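Local coordinates for citrate synthase (Pyrobaculum aerophilum, PDB 2IBP) that forms citrate from oxaloacetate and acetyl-CoA as a thermophilic homodimer whose two chains are topologically interlinked, each closed by a disulfide bond, at the interface of chains A and B. Coordinates in Å, arbitrary orientation; residue numbers count along the deposited sequence, not the author numbering. Chains: chain A/B, Citrate synthase.

The interface of chains A and B. Residues chain A 26, 29, 31, 221; chain B 26, 391-392.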
loop_
_atom_site.group_PDB
_atom_site.type_symbol
_atom_site.label_atom_id
_atom_site.label_comp_id
_atom_site.label_asym_id
_atom_site.label_seq_id
_atom_site.Cartn_x
_atom_site.Cartn_y
_atom_site.Cartn_z
ATOM N N LEU A 26 -14.330 -7.512 1.967
ATOM C CA LEU A 26 -14.834 -7.186 0.625
ATOM C C LEU A 26 -14.749 -8.414 -0.301
ATOM O O LEU A 26 -14.487 -8.302 -1.505
ATOM C CB LEU A 26 -14.060 -5.988 0.041
ATOM C CG LEU A 26 -14.199 -4.676 0.819
ATOM C CD1 LEU A 26 -13.281 -3.607 0.261
ATOM C CD2 LEU A 26 -15.653 -4.212 0.830
ATOM N N VAL A 29 -16.331 -8.643 -3.870
ATOM C CA VAL A 29 -16.872 -7.354 -4.257
ATOM C C VAL A 29 -16.133 -6.862 -5.501
ATOM O O VAL A 29 -14.906 -6.865 -5.535
ATOM C CB VAL A 29 -16.757 -6.330 -3.125
ATOM C CG1 VAL A 29 -17.292 -4.980 -3.560
ATOM C CG2 VAL A 29 -17.498 -6.838 -1.882
ATOM N N ILE A 31 -14.529 -4.487 -8.253
ATOM C CA ILE A 31 -13.894 -3.176 -8.277
ATOM C C ILE A 31 -13.705 -2.619 -9.689
ATOM O O ILE A 31 -13.439 -1.433 -9.861
ATOM C CB ILE A 31 -12.543 -3.172 -7.513
ATOM C CG1 ILE A 31 -11.516 -4.114 -8.151
ATOM C CG2 ILE A 31 -12.767 -3.575 -6.054
ATOM C CD1 ILE A 31 -10.127 -3.936 -7.575
ATOM N N PHE A 221 -4.708 -5.566 -5.130
ATOM C CA PHE A 221 -5.669 -4.595 -4.620
ATOM C C PHE A 221 -4.969 -3.386 -4.017
ATOM O O PHE A 221 -5.378 -2.237 -4.272
ATOM C CB PHE A 221 -6.588 -5.261 -3.609
ATOM C CG PHE A 221 -7.740 -4.413 -3.176
ATOM C CD1 PHE A 221 -8.425 -3.631 -4.085
ATOM C CD2 PHE A 221 -8.260 -4.555 -1.899
ATOM C CE1 PHE A 221 -9.514 -2.905 -3.699
ATOM C CE2 PHE A 221 -9.368 -3.832 -1.513
ATOM C CZ PHE A 221 -9.992 -3.021 -2.422
ATOM N N LEU B 26 -15.479 1.828 -4.887
ATOM C CA LEU B 26 -16.148 1.301 -3.692
ATOM C C LEU B 26 -16.647 2.441 -2.810
ATOM O O LEU B 26 -16.654 2.336 -1.581
ATOM C CB LEU B 26 -15.215 0.400 -2.894
ATOM C CG LEU B 26 -14.764 -0.850 -3.662
ATOM C CD1 LEU B 26 -13.890 -1.725 -2.778
ATOM C CD2 LEU B 26 -15.994 -1.623 -4.166
ATOM N N PRO B 391 -11.191 -8.800 -3.089
ATOM C CA PRO B 391 -12.123 -8.280 -4.078
ATOM C C PRO B 391 -11.958 -9.012 -5.402
ATOM O O PRO B 391 -11.088 -9.859 -5.546
ATOM C CB PRO B 391 -11.690 -6.832 -4.241
ATOM C CG PRO B 391 -10.212 -6.872 -4.046
ATOM C CD PRO B 391 -9.993 -7.951 -2.971
ATOM N N ARG B 392 -12.807 -8.666 -6.352
ATOM C CA ARG B 392 -12.794 -9.302 -7.665
ATOM C C ARG B 392 -12.931 -8.280 -8.769
ATOM O O ARG B 392 -13.321 -7.133 -8.563
ATOM C CB ARG B 392 -14.009 -10.223 -7.835
ATOM C CG ARG B 392 -13.920 -11.627 -7.319
ATOM C CD ARG B 392 -15.062 -12.408 -7.986
ATOM N NE ARG B 392 -16.339 -11.699 -7.847
ATOM C CZ ARG B 392 -17.372 -11.805 -8.685
ATOM N NH1 ARG B 392 -17.274 -12.512 -9.805
ATOM N NH2 ARG B 392 -18.489 -11.124 -8.444
#
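A:Phe221 holds its CG anti to the backbone N (chi1 -171°), which swings the ring toward B:Pro391, and its chi2 of 40° presents a face. A:Leu26 and B:Leu26 share one first torsion, CG anti to the carbonyl carbon (chi1 -63° in both), and meet end to end through their CD1 methyls. B:Pro391 sets its ring carbon CG over the centre of the A:Phe221 ring, a CH-pi contact, with CG 3.6 Å from A:Phe221 CG. CB of the same proline packs against the branch methyl CG2 of A:Ile31 at 3.9 Å. B:Leu26 splits its branches: CD1 meets A:Leu26 CD1 at 3.6 Å and also touches A:Ile31 CG2, while CD2 lies against A:Val29 CG1 at 3.6 Å. The far ring carbon CZ of A:Phe221 comes within 4.1 Å of B:Leu26 CD1. Together they form a small apolar core shared by both chains. Replacing A:Phe221 with alanine is likely to take the aromatic face from B:Pro391 and open a gap beside B:Leu26 CD1.

Backbone bonds fix the strand next to this core. The amide N of B:Arg392 gives a hydrogen bond to the carbonyl O of A:Val29 (2.9 Å). A:Ile31 N returns one to B:Arg392 O at 2.9 Å. B:Arg392 is poorly ordered; the bonds it makes here come from its backbone N and O.

The patch joins the 3-10 helices 24-26 of both chains, strand 30-34 and helix 218-227 of chain A, and the start of strand 392-395 of chain B. It pins the C-terminal arm of one subunit onto the other. Its centre lies about 16 Å from A:His289, predicted to be an active-site residue. The two-fold axis repeats it with the chains exchanged.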